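PDB 2VWH: glucose 1-dehydrogenase from Haloferax mediterranei, which catalyses the NAD(P)+-dependent oxidation of D-glucose and several other aldose sugars, preferring NADP+ and relying on a catalytic zinc ion. Local coordinates for residues G36-D41 with L61-V66; P85-P90 with S301-V306; P90-T95 with M111-G116; L148-S153 with E307-A312. All coordinates share one frame; numbering follows the deposited sequence.

Contact 1 (G36-D41 with L61-V66). With ZN (zinc ion), chain D; BGC (beta-D-glucopyranose), chain C; NAP (NADP nicotinamide-adenine-dinucleotide phosphate), chain B.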
# COMPACT_ATOMS: atom_id res chain seq x y z
N GLY A 36 -14.98 20.27 -18.73
CA GLY A 36 -15.80 19.58 -17.77
C GLY A 36 -15.76 20.21 -16.39
O GLY A 36 -14.90 21.05 -16.11
N VAL A 37 -16.70 19.78 -15.55
CA VAL A 37 -16.79 20.18 -14.14
C VAL A 37 -16.81 18.94 -13.28
O VAL A 37 -17.53 17.99 -13.58
CB VAL A 37 -18.09 21.00 -13.89
CG1 VAL A 37 -18.20 21.40 -12.43
CG2 VAL A 37 -18.12 22.23 -14.77
N ASP A 38 -15.99 18.89 -12.23
CA ASP A 38 -16.04 17.75 -11.31
C ASP A 38 -16.17 18.19 -9.84
O ASP A 38 -16.33 19.37 -9.56
CB ASP A 38 -14.89 16.74 -11.56
CG ASP A 38 -13.54 17.16 -10.96
OD1 ASP A 38 -13.37 18.27 -10.41
OD2 ASP A 38 -12.62 16.34 -11.05
N GLY A 39 -16.18 17.22 -8.94
CA GLY A 39 -16.33 17.49 -7.52
C GLY A 39 -15.21 18.33 -6.95
O GLY A 39 -15.43 19.10 -6.03
N THR A 40 -13.99 18.20 -7.49
CA THR A 40 -12.87 19.04 -7.05
C THR A 40 -13.12 20.52 -7.39
O THR A 40 -12.85 21.40 -6.57
CB THR A 40 -11.54 18.53 -7.66
OG1 THR A 40 -11.31 17.16 -7.27
CG2 THR A 40 -10.36 19.39 -7.20
N ASP A 41 -13.66 20.80 -8.57
CA ASP A 41 -14.03 22.18 -8.94
C ASP A 41 -15.00 22.83 -7.93
O ASP A 41 -14.84 23.99 -7.57
CB ASP A 41 -14.65 22.24 -10.34
CG ASP A 41 -13.69 21.77 -11.43
OD1 ASP A 41 -12.50 22.13 -11.36
OD2 ASP A 41 -14.12 21.02 -12.33
N LEU A 61 -11.43 29.00 -13.62
CA LEU A 61 -11.73 27.61 -13.24
C LEU A 61 -11.46 26.63 -14.39
O LEU A 61 -11.19 27.04 -15.52
CB LEU A 61 -13.19 27.51 -12.82
CG LEU A 61 -13.56 28.29 -11.55
CD1 LEU A 61 -15.06 28.40 -11.42
CD2 LEU A 61 -12.95 27.62 -10.33
N GLY A 62 -11.56 25.33 -14.10
CA GLY A 62 -11.55 24.29 -15.12
C GLY A 62 -10.21 23.61 -15.32
O GLY A 62 -9.21 24.26 -15.62
N HIS A 63 -10.19 22.28 -15.17
CA HIS A 63 -8.97 21.48 -15.37
C HIS A 63 -9.14 20.29 -16.32
O HIS A 63 -8.15 19.70 -16.73
CB HIS A 63 -8.40 21.03 -14.01
CG HIS A 63 -9.29 20.10 -13.25
ND1 HIS A 63 -10.27 20.54 -12.40
CD2 HIS A 63 -9.33 18.74 -13.21
CE1 HIS A 63 -10.89 19.50 -11.87
NE2 HIS A 63 -10.33 18.39 -12.34
N GLU A 64 -10.39 19.97 -16.69
CA GLU A 64 -10.71 18.88 -17.61
C GLU A 64 -11.07 19.50 -18.97
O GLU A 64 -12.20 19.89 -19.18
CB GLU A 64 -11.92 18.08 -17.12
CG GLU A 64 -11.82 17.44 -15.73
CD GLU A 64 -13.11 16.73 -15.32
OE1 GLU A 64 -14.19 17.03 -15.88
OE2 GLU A 64 -13.06 15.84 -14.42
N ALA A 65 -10.12 19.60 -19.88
CA ALA A 65 -10.35 20.41 -21.07
C ALA A 65 -9.99 19.67 -22.34
O ALA A 65 -9.14 18.79 -22.34
CB ALA A 65 -9.55 21.69 -20.99
N VAL A 66 -10.65 20.06 -23.43
CA VAL A 66 -10.23 19.67 -24.77
C VAL A 66 -10.31 20.92 -25.67
O VAL A 66 -11.21 21.74 -25.53
CB VAL A 66 -11.08 18.49 -25.31
CG1 VAL A 66 -12.61 18.85 -25.33
CG2 VAL A 66 -10.59 18.01 -26.68
ZN ZN D . -10.72 16.56 -11.71
C2 BGC C . -7.71 16.76 -10.81
C3 BGC C . -6.29 16.26 -10.62
C4 BGC C . -5.75 16.87 -9.33
C5 BGC C . -6.69 16.55 -8.14
C6 BGC C . -6.14 17.16 -6.85
C1 BGC C . -8.55 16.45 -9.58
O1 BGC C . -9.88 16.78 -9.90
O2 BGC C . -8.30 15.97 -11.80
O3 BGC C . -5.49 16.63 -11.73
O4 BGC C . -4.42 16.44 -9.13
O5 BGC C . -8.03 17.02 -8.41
O6 BGC C . -6.24 18.56 -6.97
PA NAP B . -18.40 13.94 -6.43
O1A NAP B . -19.19 14.31 -7.62
O2A NAP B . -18.53 14.82 -5.27
O5B NAP B . -18.77 12.44 -6.04
C5B NAP B . -18.64 11.98 -4.72
C4B NAP B . -19.79 11.04 -4.46
O4B NAP B . -19.57 10.34 -3.27
C3B NAP B . -21.12 11.80 -4.33
O3B NAP B . -21.99 11.41 -5.37
C2B NAP B . -21.62 11.40 -2.96
O2B NAP B . -22.99 11.11 -2.96
C1B NAP B . -20.82 10.15 -2.64
N9A NAP B . -20.71 9.97 -1.19
C8A NAP B . -20.19 10.86 -0.27
N7A NAP B . -20.30 10.31 0.96
C5A NAP B . -20.90 9.10 0.83
C6A NAP B . -21.26 8.14 1.77
N6A NAP B . -21.01 8.34 3.06
N1A NAP B . -21.87 6.98 1.34
C2A NAP B . -22.11 6.77 -0.00
N3A NAP B . -21.75 7.73 -0.93
C4A NAP B . -21.16 8.88 -0.51
O3 NAP B . -16.85 13.89 -6.85
PN NAP B . -16.12 13.22 -8.12
O1N NAP B . -16.76 11.94 -8.49
O2N NAP B . -15.87 14.25 -9.16
O5D NAP B . -14.72 12.88 -7.39
C5D NAP B . -14.66 11.97 -6.32
C4D NAP B . -13.63 12.39 -5.26
O4D NAP B . -12.34 12.29 -5.81
C3D NAP B . -13.74 13.83 -4.76
O3D NAP B . -13.29 13.87 -3.41
C2D NAP B . -12.79 14.58 -5.67
O2D NAP B . -12.33 15.79 -5.15
C1D NAP B . -11.68 13.56 -5.79
N1N NAP B . -10.83 13.60 -7.00
C2N NAP B . -9.50 13.32 -6.80
C3N NAP B . -8.61 13.26 -7.85
C7N NAP B . -7.24 12.73 -7.59
O7N NAP B . -6.25 13.01 -8.54
N7N NAP B . -6.94 12.03 -6.47
C4N NAP B . -9.08 13.50 -9.15
C5N NAP B . -10.46 13.74 -9.35
C6N NAP B . -11.33 13.79 -8.26
P2B NAP B . -24.11 12.25 -2.69
O1X NAP B . -24.24 13.08 -3.91
O2X NAP B . -23.72 13.09 -1.52
O3X NAP B . -25.38 11.49 -2.42
O HOH W 1 -12.69 20.94 -14.61
O HOH W 2 -11.51 24.52 -11.38
O HOH W 3 -10.98 15.33 -13.19

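Contact 2 (P85-P90 with S301-V306). With BGC (beta-D-glucopyranose), chain C; NAP (NADP nicotinamide-adenine-dinucleotide phosphate), chain B.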
# COMPACT_ATOMS: atom_id res chain seq x y z
N PRO A 85 -4.90 19.19 -22.46
CA PRO A 85 -3.78 19.58 -21.62
C PRO A 85 -3.67 18.77 -20.33
O PRO A 85 -4.69 18.42 -19.72
CB PRO A 85 -4.09 21.04 -21.30
CG PRO A 85 -5.60 21.07 -21.24
CD PRO A 85 -6.05 20.11 -22.31
N THR A 86 -2.44 18.50 -19.88
CA THR A 86 -2.22 18.02 -18.52
C THR A 86 -2.47 19.18 -17.55
O THR A 86 -2.61 20.34 -17.94
CB THR A 86 -0.79 17.41 -18.31
OG1 THR A 86 0.21 18.43 -18.41
CG2 THR A 86 -0.51 16.28 -19.34
N VAL A 87 -2.51 18.87 -16.26
CA VAL A 87 -2.95 19.84 -15.27
C VAL A 87 -1.80 20.53 -14.51
O VAL A 87 -1.88 21.74 -14.21
CB VAL A 87 -3.95 19.17 -14.32
CG1 VAL A 87 -4.37 20.13 -13.20
CG2 VAL A 87 -5.17 18.67 -15.14
N ARG A 88 -0.72 19.79 -14.24
CA ARG A 88 0.37 20.32 -13.42
C ARG A 88 1.44 21.08 -14.19
O ARG A 88 1.82 20.70 -15.30
CB ARG A 88 1.02 19.21 -12.58
CG ARG A 88 0.19 18.88 -11.38
CD ARG A 88 0.81 17.84 -10.49
NE ARG A 88 -0.06 17.58 -9.35
CZ ARG A 88 0.29 16.89 -8.27
NH1 ARG A 88 1.49 16.35 -8.18
NH2 ARG A 88 -0.57 16.73 -7.27
N ARG A 89 1.89 22.17 -13.58
CA ARG A 89 2.94 23.03 -14.14
C ARG A 89 3.93 23.38 -13.03
O ARG A 89 3.58 23.36 -11.85
CB ARG A 89 2.33 24.32 -14.71
CG ARG A 89 1.31 24.13 -15.82
CD ARG A 89 1.97 23.72 -17.13
NE ARG A 89 0.97 23.54 -18.18
CZ ARG A 89 0.21 22.46 -18.35
NH1 ARG A 89 0.35 21.41 -17.55
NH2 ARG A 89 -0.68 22.42 -19.33
N PRO A 90 5.19 23.70 -13.41
CA PRO A 90 6.19 24.07 -12.41
C PRO A 90 5.76 25.28 -11.58
O PRO A 90 5.07 26.16 -12.11
CB PRO A 90 7.43 24.43 -13.25
CG PRO A 90 7.20 23.87 -14.59
CD PRO A 90 5.71 23.75 -14.78
N SER A 301 -3.36 7.88 -4.51
CA SER A 301 -2.97 8.37 -5.82
C SER A 301 -3.57 9.75 -6.11
O SER A 301 -4.73 10.03 -5.76
CB SER A 301 -3.40 7.37 -6.90
OG SER A 301 -2.88 7.71 -8.17
N VAL A 302 -2.79 10.62 -6.74
CA VAL A 302 -3.30 11.93 -7.15
C VAL A 302 -2.73 12.32 -8.50
O VAL A 302 -1.59 11.98 -8.83
CB VAL A 302 -3.03 13.03 -6.08
CG1 VAL A 302 -1.50 13.35 -5.96
CG2 VAL A 302 -3.84 14.29 -6.40
N ASN A 303 -3.55 13.01 -9.30
CA ASN A 303 -3.10 13.57 -10.56
C ASN A 303 -2.77 12.44 -11.54
O ASN A 303 -3.19 11.30 -11.35
CB ASN A 303 -1.92 14.54 -10.32
CG ASN A 303 -1.65 15.47 -11.50
OD1 ASN A 303 -0.58 15.41 -12.09
ND2 ASN A 303 -2.61 16.32 -11.84
N SER A 304 -2.04 12.77 -12.61
CA SER A 304 -1.71 11.81 -13.66
C SER A 304 -0.82 12.55 -14.65
O SER A 304 -0.72 13.77 -14.60
CB SER A 304 -2.96 11.28 -14.37
OG SER A 304 -3.72 12.34 -14.93
N HIS A 305 -0.19 11.80 -15.54
CA HIS A 305 0.69 12.39 -16.52
C HIS A 305 0.49 11.78 -17.90
O HIS A 305 -0.43 10.99 -18.12
CB HIS A 305 2.15 12.33 -16.04
CG HIS A 305 3.01 13.39 -16.66
ND1 HIS A 305 2.63 14.72 -16.71
CD2 HIS A 305 4.21 13.31 -17.29
CE1 HIS A 305 3.57 15.41 -17.33
NE2 HIS A 305 4.53 14.59 -17.70
N VAL A 306 1.35 12.17 -18.84
CA VAL A 306 1.13 11.96 -20.28
C VAL A 306 0.80 10.52 -20.65
O VAL A 306 -0.13 10.27 -21.41
CB VAL A 306 2.33 12.48 -21.12
CG1 VAL A 306 2.19 12.11 -22.61
CG2 VAL A 306 2.44 13.99 -20.95
C2 BGC C . -7.71 16.76 -10.81
C3 BGC C . -6.29 16.26 -10.62
C4 BGC C . -5.75 16.87 -9.33
C5 BGC C . -6.69 16.55 -8.14
C6 BGC C . -6.14 17.16 -6.85
C1 BGC C . -8.55 16.45 -9.58
O1 BGC C . -9.88 16.78 -9.90
O2 BGC C . -8.30 15.97 -11.80
O3 BGC C . -5.49 16.63 -11.73
O4 BGC C . -4.42 16.44 -9.13
O5 BGC C . -8.03 17.02 -8.41
O6 BGC C . -6.24 18.56 -6.97
PA NAP B . -18.40 13.94 -6.43
O1A NAP B . -19.19 14.31 -7.62
O2A NAP B . -18.53 14.82 -5.27
O5B NAP B . -18.77 12.44 -6.04
C5B NAP B . -18.64 11.98 -4.72
C4B NAP B . -19.79 11.04 -4.46
O4B NAP B . -19.57 10.34 -3.27
C3B NAP B . -21.12 11.80 -4.33
O3B NAP B . -21.99 11.41 -5.37
C2B NAP B . -21.62 11.40 -2.96
O2B NAP B . -22.99 11.11 -2.96
C1B NAP B . -20.82 10.15 -2.64
N9A NAP B . -20.71 9.97 -1.19
C8A NAP B . -20.19 10.86 -0.27
N7A NAP B . -20.30 10.31 0.96
C5A NAP B . -20.90 9.10 0.83
C6A NAP B . -21.26 8.14 1.77
N6A NAP B . -21.01 8.34 3.06
N1A NAP B . -21.87 6.98 1.34
C2A NAP B . -22.11 6.77 -0.00
N3A NAP B . -21.75 7.73 -0.93
C4A NAP B . -21.16 8.88 -0.51
O3 NAP B . -16.85 13.89 -6.85
PN NAP B . -16.12 13.22 -8.12
O1N NAP B . -16.76 11.94 -8.49
O2N NAP B . -15.87 14.25 -9.16
O5D NAP B . -14.72 12.88 -7.39
C5D NAP B . -14.66 11.97 -6.32
C4D NAP B . -13.63 12.39 -5.26
O4D NAP B . -12.34 12.29 -5.81
C3D NAP B . -13.74 13.83 -4.76
O3D NAP B . -13.29 13.87 -3.41
C2D NAP B . -12.79 14.58 -5.67
O2D NAP B . -12.33 15.79 -5.15
C1D NAP B . -11.68 13.56 -5.79
N1N NAP B . -10.83 13.60 -7.00
C2N NAP B . -9.50 13.32 -6.80
C3N NAP B . -8.61 13.26 -7.85
C7N NAP B . -7.24 12.73 -7.59
O7N NAP B . -6.25 13.01 -8.54
N7N NAP B . -6.94 12.03 -6.47
C4N NAP B . -9.08 13.50 -9.15
C5N NAP B . -10.46 13.74 -9.35
C6N NAP B . -11.33 13.79 -8.26
P2B NAP B . -24.11 12.25 -2.69
O1X NAP B . -24.24 13.08 -3.91
O2X NAP B . -23.72 13.09 -1.52
O3X NAP B . -25.38 11.49 -2.42
O HOH W 4 -2.32 16.26 -15.21

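Contact 3 (P90-T95 with M111-G116). With BGC (beta-D-glucopyranose), chain C.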
# COMPACT_ATOMS: atom_id res chain seq x y z
N PRO A 90 5.19 23.70 -13.41
CA PRO A 90 6.19 24.07 -12.41
C PRO A 90 5.76 25.28 -11.58
O PRO A 90 5.07 26.16 -12.11
CB PRO A 90 7.43 24.43 -13.25
CG PRO A 90 7.20 23.87 -14.59
CD PRO A 90 5.71 23.75 -14.78
N PRO A 91 6.16 25.34 -10.30
CA PRO A 91 5.77 26.49 -9.49
C PRO A 91 6.60 27.72 -9.85
O PRO A 91 7.45 27.65 -10.75
CB PRO A 91 6.03 26.01 -8.06
CG PRO A 91 7.14 25.05 -8.19
CD PRO A 91 6.99 24.39 -9.55
N ALA A 92 6.34 28.82 -9.14
CA ALA A 92 7.00 30.12 -9.38
C ALA A 92 8.53 30.03 -9.36
O ALA A 92 9.20 30.58 -10.24
CB ALA A 92 6.53 31.14 -8.34
N SER A 93 9.06 29.32 -8.37
CA SER A 93 10.50 29.09 -8.23
C SER A 93 11.17 28.43 -9.44
O SER A 93 12.38 28.58 -9.64
CB SER A 93 10.77 28.24 -6.99
OG SER A 93 10.02 27.04 -7.01
N GLY A 94 10.40 27.69 -10.25
CA GLY A 94 10.92 27.05 -11.46
C GLY A 94 10.89 25.53 -11.36
O GLY A 94 10.32 24.97 -10.42
N THR A 95 11.53 24.88 -12.33
CA THR A 95 11.52 23.42 -12.45
C THR A 95 12.18 22.76 -11.25
O THR A 95 12.94 23.39 -10.52
CB THR A 95 12.25 22.93 -13.72
OG1 THR A 95 11.83 23.73 -14.84
CG2 THR A 95 11.92 21.48 -14.02
N MET A 111 5.42 22.08 -4.65
CA MET A 111 6.37 21.89 -5.74
C MET A 111 5.67 21.77 -7.10
O MET A 111 6.27 21.32 -8.08
CB MET A 111 7.27 20.70 -5.46
CG MET A 111 8.10 20.92 -4.19
SD MET A 111 9.35 19.67 -3.95
CE MET A 111 10.46 20.09 -5.30
N TYR A 112 4.42 22.22 -7.15
CA TYR A 112 3.67 22.25 -8.41
C TYR A 112 2.56 23.30 -8.32
O TYR A 112 2.17 23.70 -7.24
CB TYR A 112 3.05 20.88 -8.69
CG TYR A 112 2.04 20.43 -7.66
CD1 TYR A 112 0.71 20.82 -7.75
CD2 TYR A 112 2.42 19.64 -6.58
CE1 TYR A 112 -0.22 20.43 -6.81
CE2 TYR A 112 1.49 19.24 -5.63
CZ TYR A 112 0.18 19.64 -5.75
OH TYR A 112 -0.75 19.24 -4.81
N PHE A 113 2.10 23.75 -9.48
CA PHE A 113 0.78 24.36 -9.61
C PHE A 113 -0.13 23.37 -10.34
O PHE A 113 0.34 22.57 -11.14
CB PHE A 113 0.84 25.63 -10.46
CG PHE A 113 1.60 26.77 -9.84
CD1 PHE A 113 1.69 26.93 -8.46
CD2 PHE A 113 2.18 27.73 -10.66
CE1 PHE A 113 2.37 28.01 -7.91
CE2 PHE A 113 2.87 28.82 -10.11
CZ PHE A 113 2.95 28.96 -8.74
N GLU A 114 -1.44 23.45 -10.06
CA GLU A 114 -2.44 22.76 -10.87
C GLU A 114 -3.36 23.81 -11.49
O GLU A 114 -4.02 24.58 -10.78
CB GLU A 114 -3.25 21.78 -10.03
CG GLU A 114 -2.49 20.53 -9.66
CD GLU A 114 -3.23 19.59 -8.69
OE1 GLU A 114 -4.22 19.98 -8.02
OE2 GLU A 114 -2.80 18.43 -8.58
N ARG A 115 -3.40 23.83 -12.81
CA ARG A 115 -4.22 24.79 -13.55
C ARG A 115 -5.70 24.57 -13.24
O ARG A 115 -6.21 23.46 -13.33
CB ARG A 115 -3.93 24.69 -15.05
CG ARG A 115 -2.50 25.19 -15.42
CD ARG A 115 -2.32 25.62 -16.89
NE ARG A 115 -3.29 26.64 -17.29
CZ ARG A 115 -3.26 27.35 -18.42
NH1 ARG A 115 -2.30 27.21 -19.31
NH2 ARG A 115 -4.23 28.23 -18.64
N GLY A 116 -6.36 25.65 -12.83
CA GLY A 116 -7.75 25.64 -12.43
C GLY A 116 -8.00 25.24 -10.98
O GLY A 116 -9.14 25.21 -10.54
C2 BGC C . -7.71 16.76 -10.81
C3 BGC C . -6.29 16.26 -10.62
C4 BGC C . -5.75 16.87 -9.33
C5 BGC C . -6.69 16.55 -8.14
C6 BGC C . -6.14 17.16 -6.85
C1 BGC C . -8.55 16.45 -9.58
O1 BGC C . -9.88 16.78 -9.90
O2 BGC C . -8.30 15.97 -11.80
O3 BGC C . -5.49 16.63 -11.73
O4 BGC C . -4.42 16.44 -9.13
O5 BGC C . -8.03 17.02 -8.41
O6 BGC C . -6.24 18.56 -6.97

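Contact 4 (L148-S153 with E307-A312). With BGC (beta-D-glucopyranose), chain C.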
# COMPACT_ATOMS: atom_id res chain seq x y z
N LEU A 148 -13.39 14.12 -21.00
CA LEU A 148 -13.38 12.90 -20.19
C LEU A 148 -12.01 12.23 -20.10
O LEU A 148 -11.79 11.36 -19.25
CB LEU A 148 -14.43 11.90 -20.68
CG LEU A 148 -15.89 12.28 -20.46
CD1 LEU A 148 -16.81 11.19 -20.99
CD2 LEU A 148 -16.20 12.56 -18.98
N ILE A 149 -11.08 12.63 -20.97
CA ILE A 149 -9.77 11.99 -21.00
C ILE A 149 -9.01 12.22 -19.70
O ILE A 149 -8.36 11.30 -19.17
CB ILE A 149 -8.93 12.44 -22.22
CG1 ILE A 149 -9.61 11.99 -23.53
CG2 ILE A 149 -7.49 11.91 -22.14
CD1 ILE A 149 -9.78 10.49 -23.66
N GLU A 150 -9.12 13.42 -19.14
CA GLU A 150 -8.45 13.71 -17.87
C GLU A 150 -8.92 12.81 -16.72
O GLU A 150 -8.09 12.18 -16.07
CB GLU A 150 -8.52 15.20 -17.53
CG GLU A 150 -7.56 15.64 -16.41
CD GLU A 150 -8.12 15.50 -15.02
OE1 GLU A 150 -9.32 15.19 -14.89
OE2 GLU A 150 -7.36 15.71 -14.05
N PRO A 151 -10.24 12.77 -16.42
CA PRO A 151 -10.65 11.88 -15.32
C PRO A 151 -10.39 10.38 -15.56
O PRO A 151 -10.07 9.66 -14.61
CB PRO A 151 -12.15 12.17 -15.16
CG PRO A 151 -12.57 12.89 -16.40
CD PRO A 151 -11.37 13.58 -16.93
N ILE A 152 -10.48 9.93 -16.80
CA ILE A 152 -10.09 8.56 -17.13
C ILE A 152 -8.61 8.33 -16.76
O ILE A 152 -8.26 7.30 -16.19
CB ILE A 152 -10.35 8.22 -18.61
CG1 ILE A 152 -11.86 8.24 -18.90
CG2 ILE A 152 -9.79 6.82 -18.97
CD1 ILE A 152 -12.21 8.15 -20.37
N SER A 153 -7.77 9.33 -17.06
CA SER A 153 -6.34 9.24 -16.81
C SER A 153 -6.01 9.13 -15.32
O SER A 153 -5.03 8.49 -14.95
CB SER A 153 -5.59 10.41 -17.46
OG SER A 153 -5.64 11.59 -16.68
N GLU A 307 1.56 9.58 -20.10
CA GLU A 307 1.34 8.17 -20.41
C GLU A 307 -0.05 7.70 -20.01
O GLU A 307 -0.64 6.85 -20.67
CB GLU A 307 2.42 7.29 -19.76
CG GLU A 307 2.49 7.33 -18.20
CD GLU A 307 3.45 8.40 -17.62
OE1 GLU A 307 3.73 9.45 -18.27
OE2 GLU A 307 3.90 8.19 -16.47
N HIS A 308 -0.58 8.27 -18.93
CA HIS A 308 -1.93 7.93 -18.45
C HIS A 308 -3.02 8.52 -19.37
O HIS A 308 -4.07 7.90 -19.56
CB HIS A 308 -2.10 8.43 -17.02
CG HIS A 308 -1.05 7.91 -16.08
ND1 HIS A 308 -0.24 8.74 -15.34
CD2 HIS A 308 -0.65 6.65 -15.79
CE1 HIS A 308 0.60 8.01 -14.62
NE2 HIS A 308 0.37 6.74 -14.88
N PHE A 309 -2.75 9.70 -19.92
CA PHE A 309 -3.66 10.35 -20.88
C PHE A 309 -3.71 9.54 -22.17
O PHE A 309 -4.78 9.33 -22.75
CB PHE A 309 -3.22 11.79 -21.19
CG PHE A 309 -3.57 12.81 -20.12
CD1 PHE A 309 -2.94 12.81 -18.89
CD2 PHE A 309 -4.50 13.81 -20.37
CE1 PHE A 309 -3.25 13.75 -17.91
CE2 PHE A 309 -4.82 14.77 -19.39
CZ PHE A 309 -4.20 14.74 -18.17
N GLU A 310 -2.54 9.09 -22.64
CA GLU A 310 -2.47 8.22 -23.82
C GLU A 310 -3.26 6.93 -23.63
O GLU A 310 -4.06 6.55 -24.50
CB GLU A 310 -1.01 7.90 -24.14
CG GLU A 310 -0.28 9.12 -24.63
CD GLU A 310 1.16 8.85 -24.99
OE1 GLU A 310 1.64 7.72 -24.82
OE2 GLU A 310 1.82 9.81 -25.43
N ALA A 311 -3.08 6.30 -22.48
CA ALA A 311 -3.79 5.08 -22.16
C ALA A 311 -5.30 5.32 -22.13
O ALA A 311 -6.08 4.48 -22.60
CB ALA A 311 -3.32 4.54 -20.80
N ALA A 312 -5.69 6.47 -21.58
CA ALA A 312 -7.10 6.86 -21.54
C ALA A 312 -7.77 6.89 -22.92
O ALA A 312 -8.96 6.58 -23.02
CB ALA A 312 -7.27 8.22 -20.82
C2 BGC C . -7.71 16.76 -10.81
C3 BGC C . -6.29 16.26 -10.62
C4 BGC C . -5.75 16.87 -9.33
C5 BGC C . -6.69 16.55 -8.14
C6 BGC C . -6.14 17.16 -6.85
C1 BGC C . -8.55 16.45 -9.58
O1 BGC C . -9.88 16.78 -9.90
O2 BGC C . -8.30 15.97 -11.80
O3 BGC C . -5.49 16.63 -11.73
O4 BGC C . -4.42 16.44 -9.13
O5 BGC C . -8.03 17.02 -8.41
O6 BGC C . -6.24 18.56 -6.97

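Contact 1 (G36-D41 with L61-V66)
The imidazole of H63 crosses the carboxylate of D38 at about a right angle, with CE1 at its edge 3.1 Å from D38 OD1. With CG between the backbone N and the carbonyl carbon (chi1 65°), H63 brings NE2 to a zinc ion at 2.0 Å; D38 OD2 binds it at the same distance, and O1 and O2 of glucose and a water complete the shell. This is the catalytic metal site of a zinc-containing alcohol dehydrogenase, built here within the GroES-like region. E64, also an established zinc-site residue, places OE2 2.5 Å from the zinc-bound water, while its OE1 is salt-bridged to K349. In the second shell, D41 OD1 takes a weak, bent bond (122°) from H63 ND1 at 2.9 Å and a second bond from a water that also accepts from G62 N. D38 and D41 form a capping box: D41 N donates to D38 OD1 at 3.1 Å, and D38 N to D41 OD2. G36 N donates to E64 O at 2.8 Å, backbone to backbone.

Contact 2 (P85-P90 with S301-V306)
N303 ND2, packed against V87 CB, serves three acceptors: BGC O3 of the glucose at 2.9 Å, BGC O4 at 3.3 Å and, weakly, a water. That water also accepts from V87 N and donates to S304 O, so it bridges the two chain segments where no direct hydrogen bond does. With CG anti to the backbone N (chi1 -163°), the amide of N303 is laid against R88. The guanidinium and amide planes are only 15° apart and stacked, with N303 CB over one guanidinium face and R88 CD 3.2 Å from N303 OD1. The extended arginine chain reaches on to V302, whose CG1 meets R88 NH2 at 3.7 Å, the two side chains crossing at about a right angle. Outside the two segments, R88 NE is salt-bridged to E114, NH1 bonds to P104 O, and the group makes a cation-pi contact with Y112. An alanine in place of R88 would remove the stacked plane and is likely to leave E114 without its charged mate and the amide of N303 freer to turn away from the sugar. On the cofactor side, N303 N donates to NADP O7N at 2.8 Å, nearly straight at 168°, while S301 O receives NADP N7N. Paired backbone recognition of the carboxamide, with glucose held by the adjoining side chain, marks this as the nicotinamide end of the cleft between the GroES-like and Rossmann-type regions.

Contact 3 (P90-T95 with M111-G116)
P91 and Y112, the closest pair of CA atoms between 90-95 and 111-116, lie 4.9 Å apart. P91 to G94 is a type I beta turn, closed by G94 N donating to P91 O at 3.0 Å. G94, the last residue of the turn, has a positive phi that suits glycine, since a side chain there would jam against the preceding carbonyl oxygen. The turn leads out of strand 88-89, which pairs antiparallel with strand 113-115 in a small three-stranded sheet of the GroES-like region. F113 supplies the main packing surface. Its ring, set by CG anti to the carbonyl carbon (chi1 -67°), turns one face to P91, and P91 CA sits 3.8 Å from the ring centroid, 11° off the normal. This CH-pi contact is centred, and P91 CB adds an apolar touch to F113 CE1 at 4.2 Å. At the far end of the ring A92 N approaches F113 CZ obliquely at 3.4 Å. The CG and CD end of the proline ring meets backbone, P91 CD lying 3.5 Å from M111 O, an oxygen that also accepts from N96 ND2. No hydrogen bond joins the two segments. The next residue, E114, extends from the strand in nearly the reverse direction to F113, and its carboxylate accepts glucose O6 on OE1 at 2.7 Å and glucose O4 on OE2 at 2.6 Å.

Contact 4 (L148-S153 with E307-A312)
The ring of F309 is met over one face by S153, whose OG lies 3.4 Å from F309 CE1, displaced toward the rim. S153 CB adds a CH-pi contact, 4.1 Å from the ring centroid. Elsewhere around the ring come I149 CG2, beside F309 CD2, and E150 CG, beside F309 CZ. S153 O also packs on H308 CB at 3.6 Å. One turn on, A312 CB presses into I152 CG2 at 3.4 Å, tighter than usual for two carbons. These fits accompany a steep crossing of the two helices: the axes of segments 149-153 and 307-312 pass 8.1 Å apart, with 111° between their N-to-C directions. An alanine at F309 would remove the ring and probably open a gap beside S153 and E150, leaving the E150 chain less firmly backed. That matters because E150, a residue of the substrate and catalytic zinc sites, its side chain about 4 Å from the metal here, bends at chi2 (-87°) to offer OE2 to glucose O3 at 3.1 Å. In the next shell, S153 OG donates to E150 O at 2.6 Å, in the carbonyl plane and on a lone pair, and also bonds with S304 OG. With its proton given to E150 O, the hydroxyl probably meets the ring as plain van der Waals packing.

In the fold
All four contacts contribute a residue that touches the bound glucose, a worked example of a site assembled from distant chain segments; contact 3 does so through E114 although its turn lies at the surface. Contact 1 supplies the zinc ligands D38 and H63; its centre lies about 13 Å from that of contact 2 and about 14 Å from that of contact 4. Contacts 2 and 4, about 10 Å apart centre to centre, join through S304 OG and S153 OG at 2.7 Å. Contact 3 shares P90 with contact 2, and a probable hydrogen bond between F113 N and R89 O at 2.8 Å joins strands 113-115 and 88-89. Contacts 3 and 4 do not touch: their nearest atoms are about 8 Å apart, and the sugar spans between E114 and E150.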